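Local structure of transcriptional regulator, MarR family (Methanosarcina mazei, 3S2W) at residues A[56-67]-A[106-117]. The protein probably binds DNA as a dimeric transcription factor of the MarR family, regulating gene expression in a methanogenic archaeon. Numbering follows the deposited sequence.
Sequences LMRLYREDGINQ and YRVFLTEKGKKL
Y60 and L110 meet because both carry CG anti to their own carbonyl carbon (chi1 -65° and -68°), which sets each CG beside its own backbone N, lets the tyrosine ring pass L110 on its way to G114 and sends the leucine methyls toward helix 56-61. The two side chains cross at about a right angle, with Y60 CD1 3.5 Å from L110 CD1. Past the leucine, the phenol reaches the first turn of helix 112-117, where Y60 OH donates to G114 O at 2.7 Å; this carbonyl lies at the ring edge and the hydroxyl in the carbonyl plane, evidence of a directed bond. A phenylalanine in place of Y60 could keep the leucine packing but would probably leave G114 O without this donor and the ring less firmly tied to the helix. Apolar contacts continue along the same helix: L56 CD1 abuts L110 CD2, while both methyls of L59 touch V108 CG2, the two side chains crossing at about a right angle.

D63, its CG anti to the backbone N, turns its carboxylate to the strand. D63 OD1 accepts from L110 N at 3.0 Å on the syn side, though bent (145° at the hydrogen), and a water donates to both D63 OD2 and L110 O. Next to it, G64 CA sits 3.5 Å from the centroid of the F109 ring, close to the ring normal, a CH-pi contact; the F109 ring also meets that of F95, their planes nearly parallel. Farther along, V108 N donates to I65 O and Q67 N to Y106 O, both nearly straight and 2.8 Å long. The short strand 65-66, added to the hairpin of strands 94-98 and 106-110, completes the small antiparallel sheet of the MarR-type winged helix-turn-helix, joining the wing to helix 53-61.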
loop_
_atom_site.group_PDB
_atom_site.type_symbol
_atom_site.label_atom_id
_atom_site.label_comp_id
_atom_site.label_asym_id
_atom_site.label_seq_id
_atom_site.Cartn_x
_atom_site.Cartn_y
_atom_site.Cartn_z
ATOM N N LEU A 56 -8.074 2.086 -13.479
ATOM C CA LEU A 56 -8.795 1.174 -14.349
ATOM C C LEU A 56 -9.849 0.377 -13.552
ATOM O O LEU A 56 -11.010 0.335 -13.948
ATOM C CB LEU A 56 -7.819 0.263 -15.074
ATOM C CG LEU A 56 -8.216 -0.162 -16.481
ATOM C CD1 LEU A 56 -8.550 1.046 -17.356
ATOM C CD2 LEU A 56 -7.113 -1.009 -17.114
HETATM N N MSE A 57 -9.462 -0.219 -12.421
HETATM C CA MSE A 57 -10.383 -1.055 -11.648
HETATM C C MSE A 57 -11.584 -0.257 -11.137
HETATM O O MSE A 57 -12.695 -0.775 -11.048
HETATM C CB MSE A 57 -9.666 -1.750 -10.469
HETATM C CG MSE A 57 -8.652 -2.840 -10.883
HETATM SE SE MSE A 57 -9.428 -4.286 -11.993
HETATM C CE MSE A 57 -10.389 -5.296 -10.623
ATOM N N ARG A 58 -11.359 1.006 -10.807
ATOM C CA ARG A 58 -12.440 1.881 -10.369
ATOM C C ARG A 58 -13.431 2.199 -11.497
ATOM O O ARG A 58 -14.643 2.156 -11.292
ATOM C CB ARG A 58 -11.862 3.171 -9.787
ATOM C CG ARG A 58 -12.879 4.040 -9.077
ATOM C CD ARG A 58 -13.569 3.283 -7.975
ATOM N NE ARG A 58 -14.911 3.800 -7.757
ATOM C CZ ARG A 58 -15.312 4.401 -6.645
ATOM N NH1 ARG A 58 -14.482 4.551 -5.621
ATOM N NH2 ARG A 58 -16.559 4.840 -6.562
ATOM N N LEU A 59 -12.918 2.507 -12.688
ATOM C CA LEU A 59 -13.790 2.764 -13.823
ATOM C C LEU A 59 -14.687 1.571 -14.144
ATOM O O LEU A 59 -15.817 1.765 -14.589
ATOM C CB LEU A 59 -12.984 3.175 -15.049
ATOM C CG LEU A 59 -12.378 4.551 -14.871
ATOM C CD1 LEU A 59 -11.345 4.806 -15.955
ATOM C CD2 LEU A 59 -13.493 5.579 -14.900
ATOM N N TYR A 60 -14.193 0.348 -13.926
ATOM C CA TYR A 60 -15.030 -0.854 -14.105
ATOM C C TYR A 60 -16.185 -0.907 -13.106
ATOM O O TYR A 60 -17.204 -1.545 -13.377
ATOM C CB TYR A 60 -14.227 -2.154 -13.986
ATOM C CG TYR A 60 -13.199 -2.336 -15.058
ATOM C CD1 TYR A 60 -13.496 -2.036 -16.376
ATOM C CD2 TYR A 60 -11.920 -2.788 -14.754
ATOM C CE1 TYR A 60 -12.559 -2.189 -17.367
ATOM C CE2 TYR A 60 -10.967 -2.938 -15.744
ATOM C CZ TYR A 60 -11.298 -2.640 -17.048
ATOM O OH TYR A 60 -10.376 -2.781 -18.050
ATOM N N ARG A 61 -16.019 -0.275 -11.944
ATOM C CA ARG A 61 -17.144 -0.166 -11.033
ATOM C C ARG A 61 -18.038 1.013 -11.428
ATOM O O ARG A 61 -19.236 0.859 -11.614
ATOM C CB ARG A 61 -16.673 -0.036 -9.593
ATOM C CG ARG A 61 -16.803 -1.325 -8.802
ATOM C CD ARG A 61 -16.324 -1.144 -7.363
ATOM N NE ARG A 61 -14.905 -0.794 -7.299
ATOM C CZ ARG A 61 -14.372 0.019 -6.389
ATOM N NH1 ARG A 61 -15.147 0.573 -5.456
ATOM N NH2 ARG A 61 -13.062 0.276 -6.414
ATOM N N GLU A 62 -17.441 2.185 -11.576
ATOM C CA GLU A 62 -18.180 3.409 -11.825
ATOM C C GLU A 62 -17.503 4.140 -12.974
ATOM O O GLU A 62 -16.495 4.821 -12.779
ATOM C CB GLU A 62 -18.152 4.289 -10.568
ATOM C CG GLU A 62 -19.510 4.745 -10.052
ATOM C CD GLU A 62 -20.014 5.998 -10.751
ATOM O OE1 GLU A 62 -20.410 5.906 -11.935
ATOM O OE2 GLU A 62 -20.017 7.074 -10.109
ATOM N N ASP A 63 -18.050 3.990 -14.173
ATOM C CA ASP A 63 -17.494 4.642 -15.351
ATOM C C ASP A 63 -18.031 6.054 -15.522
ATOM O O ASP A 63 -19.089 6.390 -15.009
ATOM C CB ASP A 63 -17.824 3.822 -16.588
ATOM C CG ASP A 63 -17.080 4.288 -17.803
ATOM O OD1 ASP A 63 -16.126 5.074 -17.646
ATOM O OD2 ASP A 63 -17.439 3.861 -18.913
ATOM N N GLY A 64 -17.304 6.887 -16.253
ATOM C CA GLY A 64 -17.739 8.253 -16.459
ATOM C C GLY A 64 -17.642 9.082 -15.195
ATOM O O GLY A 64 -18.450 9.959 -14.959
ATOM N N ILE A 65 -16.640 8.814 -14.376
ATOM C CA ILE A 65 -16.484 9.542 -13.130
ATOM C C ILE A 65 -15.539 10.737 -13.316
ATOM O O ILE A 65 -14.620 10.704 -14.131
ATOM C CB ILE A 65 -15.970 8.604 -12.029
ATOM C CG1 ILE A 65 -15.723 9.365 -10.730
ATOM C CG2 ILE A 65 -14.697 7.933 -12.458
ATOM C CD1 ILE A 65 -14.964 8.534 -9.701
ATOM N N ASN A 66 -15.784 11.805 -12.574
ATOM C CA ASN A 66 -14.946 12.993 -12.646
ATOM C C ASN A 66 -13.540 12.717 -12.121
ATOM O O ASN A 66 -13.370 12.085 -11.087
ATOM C CB ASN A 66 -15.589 14.119 -11.838
ATOM C CG ASN A 66 -15.010 15.459 -12.163
ATOM O OD1 ASN A 66 -13.859 15.759 -11.818
ATOM N ND2 ASN A 66 -15.797 16.284 -12.844
ATOM N N GLN A 67 -12.530 13.201 -12.829
ATOM C CA GLN A 67 -11.145 12.887 -12.494
ATOM C C GLN A 67 -10.765 13.324 -11.079
ATOM O O GLN A 67 -9.963 12.678 -10.416
ATOM C CB GLN A 67 -10.200 13.522 -13.501
ATOM C CG GLN A 67 -8.793 13.077 -13.313
ATOM C CD GLN A 67 -7.851 13.728 -14.282
ATOM O OE1 GLN A 67 -8.046 13.668 -15.496
ATOM N NE2 GLN A 67 -6.817 14.370 -13.748
ATOM N N TYR A 106 -12.543 17.326 -15.755
ATOM C CA TYR A 106 -12.836 16.299 -16.755
ATOM C C TYR A 106 -13.529 15.054 -16.218
ATOM O O TYR A 106 -13.300 14.655 -15.085
ATOM C CB TYR A 106 -11.555 15.889 -17.504
ATOM C CG TYR A 106 -11.006 16.931 -18.456
ATOM C CD1 TYR A 106 -11.454 17.012 -19.763
ATOM C CD2 TYR A 106 -10.027 17.823 -18.053
ATOM C CE1 TYR A 106 -10.954 17.962 -20.642
ATOM C CE2 TYR A 106 -9.517 18.782 -18.932
ATOM C CZ TYR A 106 -9.985 18.843 -20.223
ATOM O OH TYR A 106 -9.488 19.784 -21.098
ATOM N N ARG A 107 -14.358 14.427 -17.049
ATOM C CA ARG A 107 -14.903 13.103 -16.738
ATOM C C ARG A 107 -14.179 12.006 -17.518
ATOM O O ARG A 107 -13.907 12.154 -18.716
ATOM C CB ARG A 107 -16.403 13.051 -17.055
ATOM C CG ARG A 107 -17.288 13.213 -15.844
ATOM C CD ARG A 107 -18.775 13.259 -16.170
ATOM N NE ARG A 107 -19.529 13.320 -14.916
ATOM C CZ ARG A 107 -19.744 14.438 -14.221
ATOM N NH1 ARG A 107 -20.422 14.397 -13.078
ATOM N NH2 ARG A 107 -19.282 15.602 -14.667
ATOM N N VAL A 108 -13.865 10.895 -16.859
ATOM C CA VAL A 108 -13.119 9.850 -17.556
ATOM C C VAL A 108 -13.970 8.622 -17.808
ATOM O O VAL A 108 -14.748 8.201 -16.954
ATOM C CB VAL A 108 -11.755 9.500 -16.884
ATOM C CG1 VAL A 108 -11.334 10.588 -15.922
ATOM C CG2 VAL A 108 -11.820 8.175 -16.185
ATOM N N PHE A 109 -13.828 8.079 -19.014
ATOM C CA PHE A 109 -14.649 6.986 -19.482
ATOM C C PHE A 109 -13.760 5.900 -20.060
ATOM O O PHE A 109 -12.720 6.189 -20.640
ATOM C CB PHE A 109 -15.561 7.468 -20.600
ATOM C CG PHE A 109 -16.675 8.374 -20.158
ATOM C CD1 PHE A 109 -17.947 7.862 -19.922
ATOM C CD2 PHE A 109 -16.477 9.741 -20.036
ATOM C CE1 PHE A 109 -19.002 8.689 -19.533
ATOM C CE2 PHE A 109 -17.540 10.583 -19.638
ATOM C CZ PHE A 109 -18.802 10.047 -19.390
ATOM N N LEU A 110 -14.175 4.645 -19.928
ATOM C CA LEU A 110 -13.492 3.548 -20.612
ATOM C C LEU A 110 -13.770 3.599 -22.110
ATOM O O LEU A 110 -14.898 3.879 -22.532
ATOM C CB LEU A 110 -13.945 2.206 -20.039
ATOM C CG LEU A 110 -13.485 1.951 -18.599
ATOM C CD1 LEU A 110 -14.447 0.991 -17.891
ATOM C CD2 LEU A 110 -12.007 1.445 -18.547
ATOM N N THR A 111 -12.745 3.354 -22.918
ATOM C CA THR A 111 -12.952 3.119 -24.343
ATOM C C THR A 111 -13.328 1.651 -24.564
ATOM O O THR A 111 -13.346 0.854 -23.621
ATOM C CB THR A 111 -11.680 3.374 -25.133
ATOM O OG1 THR A 111 -10.672 2.473 -24.671
ATOM C CG2 THR A 111 -11.200 4.815 -24.939
ATOM N N GLU A 112 -13.614 1.275 -25.805
ATOM C CA GLU A 112 -13.918 -0.129 -26.069
ATOM C C GLU A 112 -12.730 -1.015 -25.727
ATOM O O GLU A 112 -12.886 -2.021 -25.039
ATOM C CB GLU A 112 -14.409 -0.355 -27.508
ATOM C CG GLU A 112 -15.933 -0.337 -27.611
ATOM C CD GLU A 112 -16.596 -1.407 -26.732
ATOM O OE1 GLU A 112 -16.237 -2.596 -26.873
ATOM O OE2 GLU A 112 -17.466 -1.063 -25.899
ATOM N N LYS A 113 -11.543 -0.630 -26.197
ATOM C CA LYS A 113 -10.302 -1.302 -25.801
ATOM C C LYS A 113 -10.226 -1.504 -24.272
ATOM O O LYS A 113 -9.941 -2.594 -23.798
ATOM C CB LYS A 113 -9.090 -0.505 -26.295
ATOM C CG LYS A 113 -7.790 -1.289 -26.380
ATOM C CD LYS A 113 -6.628 -0.382 -26.808
ATOM C CE LYS A 113 -5.413 -1.179 -27.280
ATOM N NZ LYS A 113 -4.313 -0.297 -27.770
ATOM N N GLY A 114 -10.501 -0.459 -23.499
ATOM C CA GLY A 114 -10.542 -0.599 -22.055
ATOM C C GLY A 114 -11.643 -1.519 -21.522
ATOM O O GLY A 114 -11.454 -2.201 -20.508
ATOM N N LYS A 115 -12.801 -1.543 -22.180
ATOM C CA LYS A 115 -13.885 -2.379 -21.678
ATOM C C LYS A 115 -13.533 -3.837 -21.903
ATOM O O LYS A 115 -13.718 -4.672 -21.016
ATOM C CB LYS A 115 -15.249 -2.022 -22.283
ATOM C CG LYS A 115 -15.850 -0.743 -21.728
ATOM C CD LYS A 115 -17.023 -0.234 -22.567
ATOM C CE LYS A 115 -18.346 -0.874 -22.160
ATOM N NZ LYS A 115 -19.505 -0.364 -22.963
ATOM N N LYS A 116 -12.989 -4.138 -23.076
ATOM C CA LYS A 116 -12.606 -5.506 -23.385
ATOM C C LYS A 116 -11.440 -6.030 -22.538
ATOM O O LYS A 116 -11.149 -7.226 -22.548
ATOM C CB LYS A 116 -12.345 -5.682 -24.882
ATOM C CG LYS A 116 -13.627 -5.580 -25.716
ATOM C CD LYS A 116 -13.601 -6.485 -26.942
ATOM C CE LYS A 116 -15.006 -6.701 -27.505
ATOM N NZ LYS A 116 -14.984 -7.656 -28.654
ATOM N N LEU A 117 -10.789 -5.146 -21.788
ATOM C CA LEU A 117 -9.652 -5.558 -20.979
ATOM C C LEU A 117 -10.094 -6.174 -19.662
ATOM O O LEU A 117 -9.354 -6.947 -19.062
ATOM C CB LEU A 117 -8.737 -4.381 -20.698
ATOM C CG LEU A 117 -7.291 -4.865 -20.699
ATOM C CD1 LEU A 117 -7.061 -5.629 -21.988
ATOM C CD2 LEU A 117 -6.310 -3.724 -20.572
HETATM O O HOH W 1 -17.465 3.629 -21.583
#